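Local coordinates for protein Dr hemagglutinin structural subunit (Escherichia coli, PDB 2W5P) that forms Dr fimbriae of uropathogenic Escherichia coli, mediating adherence to the upper urinary tract by binding the Dr blood group antigen, at residues T13-T18 with G144-K149; L82-N87 with G136-T141; V93-T98 with I122-D127. The protein carries 1 engineered substitution. All coordinates share one frame; numbering follows the deposited sequence.

Contact 1: residues T13-T18 with G144-K149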
# COMPACT_ATOMS: atom_id res chain seq x y z
N THR A 13 25.10 0.11 6.99
CA THR A 13 24.85 1.26 6.13
C THR A 13 23.57 0.98 5.35
O THR A 13 23.55 0.08 4.52
CB THR A 13 26.03 1.47 5.14
OG1 THR A 13 27.22 1.80 5.85
CG2 THR A 13 25.70 2.55 4.14
N PRO A 14 22.49 1.74 5.61
CA PRO A 14 21.23 1.52 4.88
C PRO A 14 21.45 1.87 3.42
O PRO A 14 22.06 2.91 3.10
CB PRO A 14 20.24 2.52 5.55
CG PRO A 14 20.85 2.86 6.86
CD PRO A 14 22.35 2.75 6.67
N SER A 15 21.12 0.94 2.53
CA SER A 15 21.33 1.19 1.11
C SER A 15 20.56 0.16 0.33
O SER A 15 21.09 -0.90 0.03
CB SER A 15 22.84 1.13 0.73
OG SER A 15 22.98 1.40 -0.66
N GLY A 16 19.26 0.44 0.14
CA GLY A 16 18.37 -0.46 -0.57
C GLY A 16 16.93 -0.23 -0.09
O GLY A 16 16.64 0.75 0.59
N THR A 17 16.04 -1.10 -0.51
CA THR A 17 14.63 -0.95 -0.21
C THR A 17 14.24 -1.69 1.04
O THR A 17 15.00 -2.53 1.57
CB THR A 17 13.76 -1.33 -1.42
OG1 THR A 17 14.03 -2.70 -1.80
CG2 THR A 17 14.06 -0.38 -2.60
N THR A 18 13.05 -1.35 1.50
CA THR A 18 12.49 -1.87 2.74
C THR A 18 11.35 -2.79 2.38
O THR A 18 10.48 -2.42 1.62
CB THR A 18 11.99 -0.71 3.60
OG1 THR A 18 13.10 0.08 4.04
CG2 THR A 18 11.21 -1.19 4.79
N GLY A 144 17.28 -3.05 3.39
CA GLY A 144 18.50 -3.54 2.77
C GLY A 144 19.65 -2.56 2.96
O GLY A 144 19.45 -1.36 3.06
N GLY A 145 20.86 -3.10 3.08
CA GLY A 145 22.05 -2.29 3.23
C GLY A 145 23.24 -3.24 3.30
O GLY A 145 23.16 -4.39 2.84
N TYR A 146 24.37 -2.74 3.79
CA TYR A 146 25.57 -3.54 3.87
C TYR A 146 26.26 -3.32 5.20
O TYR A 146 25.97 -2.34 5.91
CB TYR A 146 26.51 -3.33 2.70
CG TYR A 146 26.96 -1.89 2.44
CD1 TYR A 146 26.29 -1.08 1.51
CD2 TYR A 146 28.05 -1.35 3.13
CE1 TYR A 146 26.71 0.21 1.23
CE2 TYR A 146 28.48 -0.03 2.86
CZ TYR A 146 27.83 0.72 1.89
OH TYR A 146 28.22 2.02 1.65
N TRP A 147 27.10 -4.28 5.55
CA TRP A 147 27.79 -4.31 6.82
C TRP A 147 29.29 -4.13 6.75
O TRP A 147 29.92 -4.45 5.74
CB TRP A 147 27.54 -5.67 7.48
CG TRP A 147 28.30 -5.84 8.75
CD1 TRP A 147 29.60 -6.27 8.89
CD2 TRP A 147 27.84 -5.53 10.07
NE1 TRP A 147 29.96 -6.24 10.21
CE2 TRP A 147 28.88 -5.84 10.96
CE3 TRP A 147 26.62 -5.07 10.58
CZ2 TRP A 147 28.75 -5.68 12.34
CZ3 TRP A 147 26.50 -4.91 11.95
CH2 TRP A 147 27.57 -5.18 12.81
N ALA A 148 29.85 -3.69 7.87
CA ALA A 148 31.30 -3.55 8.08
C ALA A 148 31.56 -3.40 9.61
O ALA A 148 30.73 -2.81 10.29
CB ALA A 148 31.85 -2.35 7.31
N LYS A 149 32.64 -3.95 10.18
CA LYS A 149 33.78 -4.65 9.56
C LYS A 149 33.89 -4.91 8.06
O LYS A 149 34.37 -5.99 7.68
CB LYS A 149 34.12 -5.92 10.36
CG LYS A 149 34.34 -5.65 11.84
CD LYS A 149 34.95 -6.87 12.55
CE LYS A 149 34.39 -8.12 12.05
NZ LYS A 149 32.92 -8.00 11.78
O HOH W 1 28.47 -0.41 7.03
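This antiparallel strand pairing joins the start of the modelled chain to its C-terminal strand at one end of the immunoglobulin-like beta fold of a Dr-family adhesin. Thr13 and Tyr146 form a hydrogen-bonded pair: Thr13 N gives a nearly linear bond to Tyr146 O (2.8 Å), and Tyr146 N answers to Thr13 O at 3.0 Å. One step on, Pro14 and Gly145 make a non-hydrogen-bonded pair in which the bare CA of Gly145 comes to 3.1 Å from Thr13 O, a CA-H...O contact. The chain then turns a corner at Gly16. Gly144 bonds across this corner, taking Ser15 N on its carbonyl O (2.9 Å) and giving its own N to Thr17 O (3.0 Å), and so ties the strands before and after the bend to the same partner strand. Gly144 and Gly145 bring no side chains into this close backbone approach. Ser15 and Thr17 turn their hydroxyls to a second subunit, where Ser15 OG bonds to Glu27 N and Cys29 O and Thr17 OG1 to Val33 N; the corner is therefore also part of the subunit interface. On the face carrying Thr13 and Tyr146, the two side chains lie alongside, pointing the same way. Tyr146 CG sits between its own backbone N and carbonyl carbon (chi1 56°), which brings the ring beneath the threonine. Thr13 CB lies over the ring face, 3.9 Å from its centroid, in a CH-pi contact, while the methyl CG2 sits above the phenol end, 3.6 Å from both Tyr146 CZ and Tyr146 OH.

Contact 2: residues L82-N87 with G136-T141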
# COMPACT_ATOMS: atom_id res chain seq x y z
N LEU A 82 7.94 -10.32 14.82
CA LEU A 82 6.91 -9.52 14.16
C LEU A 82 6.16 -8.85 15.32
O LEU A 82 6.05 -9.42 16.43
CB LEU A 82 5.92 -10.41 13.41
CG LEU A 82 6.30 -10.89 11.99
CD1 LEU A 82 7.46 -11.93 12.07
CD2 LEU A 82 5.05 -11.44 11.21
N ILE A 83 5.76 -7.60 15.11
CA ILE A 83 5.04 -6.84 16.13
C ILE A 83 3.59 -6.67 15.70
O ILE A 83 3.30 -6.38 14.52
CB ILE A 83 5.70 -5.44 16.38
CG1 ILE A 83 5.06 -4.73 17.58
CG2 ILE A 83 5.58 -4.56 15.18
CD1 ILE A 83 5.35 -5.41 18.92
N SER A 84 2.69 -6.86 16.65
CA SER A 84 1.26 -6.66 16.38
C SER A 84 1.01 -5.20 16.09
O SER A 84 1.77 -4.36 16.53
CB SER A 84 0.45 -7.01 17.64
OG SER A 84 -0.91 -6.71 17.43
N ASP A 85 -0.11 -4.90 15.42
CA ASP A 85 -0.52 -3.51 15.18
C ASP A 85 -0.85 -2.82 16.53
O ASP A 85 -0.87 -1.59 16.62
CB ASP A 85 -1.77 -3.45 14.29
CG ASP A 85 -1.49 -3.77 12.84
OD1 ASP A 85 -0.31 -3.94 12.46
OD2 ASP A 85 -2.45 -3.82 12.07
N ASN A 86 -1.16 -3.61 17.57
CA ASN A 86 -1.45 -3.01 18.87
C ASN A 86 -0.15 -2.59 19.54
O ASN A 86 -0.14 -1.97 20.61
CB ASN A 86 -2.30 -3.93 19.77
CG ASN A 86 -1.58 -5.20 20.21
OD1 ASN A 86 -0.37 -5.25 20.28
ND2 ASN A 86 -2.35 -6.19 20.60
N ASN A 87 0.95 -2.94 18.89
CA ASN A 87 2.28 -2.59 19.35
C ASN A 87 2.62 -3.25 20.65
O ASN A 87 3.55 -2.84 21.34
CB ASN A 87 2.41 -1.06 19.49
CG ASN A 87 3.40 -0.49 18.51
OD1 ASN A 87 4.62 -0.61 18.68
ND2 ASN A 87 2.88 0.06 17.41
N GLY A 136 -4.58 -11.28 15.16
CA GLY A 136 -4.32 -9.88 14.86
C GLY A 136 -3.40 -9.78 13.66
O GLY A 136 -3.19 -10.76 12.97
N ASN A 137 -2.92 -8.57 13.37
CA ASN A 137 -2.04 -8.35 12.22
C ASN A 137 -0.65 -8.03 12.71
O ASN A 137 -0.45 -7.24 13.64
CB ASN A 137 -2.60 -7.26 11.28
CG ASN A 137 -3.86 -7.72 10.57
OD1 ASN A 137 -3.81 -8.51 9.65
ND2 ASN A 137 -5.01 -7.26 11.05
N TYR A 138 0.30 -8.80 12.20
CA TYR A 138 1.66 -8.72 12.69
C TYR A 138 2.61 -8.32 11.55
O TYR A 138 2.41 -8.72 10.41
CB TYR A 138 2.04 -10.10 13.28
CG TYR A 138 1.25 -10.46 14.56
CD1 TYR A 138 1.82 -10.26 15.83
CD2 TYR A 138 -0.04 -11.00 14.50
CE1 TYR A 138 1.12 -10.56 17.01
CE2 TYR A 138 -0.78 -11.30 15.69
CZ TYR A 138 -0.16 -11.06 16.94
OH TYR A 138 -0.85 -11.26 18.10
N THR A 139 3.64 -7.54 11.86
CA THR A 139 4.57 -7.14 10.82
C THR A 139 6.03 -7.22 11.25
O THR A 139 6.38 -6.85 12.36
CB THR A 139 4.27 -5.69 10.34
OG1 THR A 139 4.53 -4.80 11.42
CG2 THR A 139 2.80 -5.54 9.94
N LEU A 140 6.88 -7.53 10.27
CA LEU A 140 8.34 -7.47 10.44
C LEU A 140 8.85 -6.64 9.25
O LEU A 140 8.59 -6.97 8.09
CB LEU A 140 8.96 -8.88 10.37
CG LEU A 140 10.49 -9.02 10.13
CD1 LEU A 140 11.22 -8.40 11.30
CD2 LEU A 140 10.79 -10.54 10.11
N THR A 141 9.60 -5.60 9.55
CA THR A 141 10.11 -4.71 8.51
C THR A 141 11.64 -4.81 8.45
O THR A 141 12.30 -4.63 9.45
CB THR A 141 9.67 -3.27 8.79
OG1 THR A 141 8.24 -3.23 8.91
CG2 THR A 141 10.11 -2.32 7.64
O HOH W 2 2.26 -4.37 12.98
O HOH W 3 -2.34 -8.70 18.75
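Leu82 opens the contact by crossing Leu140 at about a right angle, its CG 3.7 Å from Leu140 CB, while the CD2 branch rests against Tyr138 CB. This is an antiparallel strand pair within the immunoglobulin-like fold, joining the end of strand 79-84 to the start of the C-terminal strand 136-148. Ile83 and Thr139 exchange the two backbone bonds of a hydrogen-bonded pair, each N to the other's O at 2.9 Å. Ser84 follows opposite Tyr138 in a non-hydrogen-bonded pair; its CB packs 3.7 Å from the ring carbon Tyr138 CE1. With OG anti to its backbone N (chi1 175°), Ser84 accepts from Asn86 N, an ST turn set within the type I turn Ser84-Asn87. A water links Ser84 OG to Tyr138 OH, which also bonds to Pro134 O. Past the strand end, Asp85 N still bonds to Asn137 O at 3.0 Å, though the N-H is bent (136°). Asp85 OD2 lies against Asn137 CB (3.5 Å), and the amide oxygen of Asn137 is held by Thr24. A second water ties both strands: it donates to Ile83 O and to Asp85 OD1, each at 2.7 Å, and accepts from Thr139 OG1 at 2.8 Å.

Contact 3: residues V93-T98 with I122-D127. With CL8 (chloramphenicol succinate), chain D.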
# COMPACT_ATOMS: atom_id res chain seq x y z
N VAL A 93 10.61 -14.98 15.88
CA VAL A 93 10.97 -15.71 14.68
C VAL A 93 12.47 -15.83 14.53
O VAL A 93 13.25 -15.00 15.05
CB VAL A 93 10.37 -15.01 13.37
CG1 VAL A 93 8.85 -15.00 13.40
CG2 VAL A 93 10.92 -13.58 13.20
N ASN A 94 12.86 -16.80 13.72
CA ASN A 94 14.21 -16.95 13.25
C ASN A 94 14.15 -16.64 11.77
O ASN A 94 13.14 -16.88 11.16
CB ASN A 94 14.66 -18.40 13.41
CG ASN A 94 15.27 -18.66 14.75
OD1 ASN A 94 16.07 -17.87 15.23
ND2 ASN A 94 14.73 -19.65 15.46
N ILE A 95 15.20 -16.04 11.23
CA ILE A 95 15.26 -15.80 9.80
C ILE A 95 16.51 -16.51 9.31
O ILE A 95 17.55 -16.48 9.97
CB ILE A 95 15.28 -14.31 9.43
CG1 ILE A 95 16.43 -13.57 10.12
CG2 ILE A 95 13.93 -13.68 9.73
CD1 ILE A 95 16.60 -12.09 9.67
N ARG A 96 16.39 -17.18 8.17
CA ARG A 96 17.49 -18.00 7.64
C ARG A 96 17.40 -18.07 6.13
O ARG A 96 16.30 -18.26 5.60
CB ARG A 96 17.32 -19.43 8.22
CG ARG A 96 18.16 -20.49 7.50
CD ARG A 96 18.08 -21.85 8.17
NE ARG A 96 16.88 -22.60 7.79
CZ ARG A 96 15.85 -22.86 8.61
NH1 ARG A 96 15.85 -22.39 9.86
NH2 ARG A 96 14.83 -23.58 8.18
N PRO A 97 18.54 -17.91 5.43
CA PRO A 97 18.50 -18.00 3.97
C PRO A 97 18.20 -19.43 3.52
O PRO A 97 18.76 -20.41 4.06
CB PRO A 97 19.93 -17.64 3.57
CG PRO A 97 20.79 -18.17 4.76
CD PRO A 97 19.93 -17.77 5.94
N THR A 98 17.41 -19.56 2.46
CA THR A 98 17.07 -20.89 1.95
C THR A 98 18.29 -21.64 1.38
O THR A 98 18.26 -22.86 1.31
CB THR A 98 15.92 -20.85 0.93
OG1 THR A 98 16.36 -20.16 -0.25
CG2 THR A 98 14.63 -20.18 1.55
N ILE A 122 15.15 -15.08 2.16
CA ILE A 122 15.28 -15.15 3.62
C ILE A 122 13.95 -15.68 4.15
O ILE A 122 12.91 -15.01 4.03
CB ILE A 122 15.60 -13.75 4.25
CG1 ILE A 122 16.97 -13.23 3.81
CG2 ILE A 122 15.51 -13.82 5.76
CD1 ILE A 122 18.14 -14.01 4.34
N GLY A 123 13.94 -16.92 4.65
CA GLY A 123 12.72 -17.51 5.17
C GLY A 123 12.51 -17.01 6.62
O GLY A 123 13.47 -16.84 7.35
N ILE A 124 11.25 -16.75 6.98
CA ILE A 124 10.87 -16.37 8.34
C ILE A 124 10.19 -17.60 8.94
O ILE A 124 9.18 -18.10 8.38
CB ILE A 124 9.84 -15.16 8.39
CG1 ILE A 124 10.27 -13.96 7.52
CG2 ILE A 124 9.68 -14.69 9.86
CD1 ILE A 124 11.72 -13.57 7.72
N TYR A 125 10.67 -18.02 10.11
CA TYR A 125 10.14 -19.23 10.82
C TYR A 125 9.82 -18.90 12.28
O TYR A 125 10.54 -18.15 12.91
CB TYR A 125 11.20 -20.37 10.79
CG TYR A 125 11.69 -20.71 9.40
CD1 TYR A 125 11.03 -21.68 8.61
CD2 TYR A 125 12.80 -20.08 8.85
CE1 TYR A 125 11.47 -22.01 7.31
CE2 TYR A 125 13.22 -20.36 7.52
CZ TYR A 125 12.53 -21.32 6.76
OH TYR A 125 12.93 -21.59 5.46
N VAL A 126 8.77 -19.52 12.82
CA VAL A 126 8.39 -19.34 14.22
C VAL A 126 9.55 -19.86 15.11
O VAL A 126 10.08 -20.96 14.91
CB VAL A 126 7.06 -20.10 14.55
CG1 VAL A 126 6.72 -19.98 16.02
CG2 VAL A 126 5.87 -19.56 13.66
N ASP A 127 9.95 -19.05 16.08
CA ASP A 127 11.03 -19.41 16.99
C ASP A 127 10.38 -19.76 18.35
O ASP A 127 10.11 -18.87 19.15
CB ASP A 127 11.99 -18.20 17.13
CG ASP A 127 13.12 -18.46 18.10
OD1 ASP A 127 13.29 -19.62 18.51
OD2 ASP A 127 13.82 -17.50 18.47
C1 CL8 D . 9.99 -20.35 3.84
CL1 CL8 D . 9.63 -19.46 5.35
CL2 CL8 D . 10.96 -19.37 2.67
C2 CL8 D . 8.59 -20.69 3.24
O2 CL8 D . 7.80 -19.77 2.92
N2 CL8 D . 8.35 -21.96 3.21
O HOH W 4 12.76 -21.40 14.22
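Tyr125 O receives Asn94 N at 2.8 Å, and Tyr125 N returns a bond to Asn94 O at 2.9 Å. Two residues along, Arg96 and Gly123 trade the same pair of backbone bonds. Beyond Tyr125, a water accepts from Asn94 ND2 and donates to Val126 O, while the Asn94 amide lies obliquely against the Asp127 carboxylate, which has a salt bridge to Lys79.

On the face carrying Asn94, Arg96 and Tyr125, the arginine chain crosses the tyrosine at about a right angle and bends at chi3 (82°), laying its guanidinium flat on the ring. The planes differ by only 11°, and Arg96 CZ stands 4.2 Å from the centroid of the Tyr125 ring, a stacked cation-pi pair displaced toward the rim. The chloramphenicol succinate covers the opposite ring face with its chlorine CL1, and its C1 comes to 3.6 Å from Tyr125 OH. Its second chlorine, CL2, settles 3.6 Å from Gly123 CA; Gly123, having no side chain, leaves room for Tyr125 OH beside it.

Strands 90-97 and 119-126 run antiparallel here in the immunoglobulin-like sandwich, and their other face points into the hydrophobic core. There Ile122 CG2 meets Ile95 CB, and Ile122 CD1 reaches under Pro97; Phe110 touches all three residues from strand 109-112. Farther along, Ile124 crosses Val93 at a slant; Ile124 CG2, anti to the backbone N of Ile124, packs 3.6 Å from both Val93 CB and Val93 CG1.

Contacts 1 and 2 both use strand 136-148, near its C-terminal and N-terminal ends, with centres about 23 Å apart; strand 17-26 runs antiparallel beside it, and Thr18 CG2 meets Thr141 CG2 at 3.3 Å. Along the chain the contacts are nested: contact 3 lies inside the loop closed by contact 2, which lies inside that closed by contact 1. Contact 3 is about 16 Å from contact 2, centre to centre, and core side chains of the two touch, Leu82 CD1 lying 3.6 Å from Val93 CG1. Contact 1 is about 10 Å from contact 3 at nearest atoms. The C-terminal strand thus joins the subunit interface at one end to the core beneath the chloramphenicol succinate site.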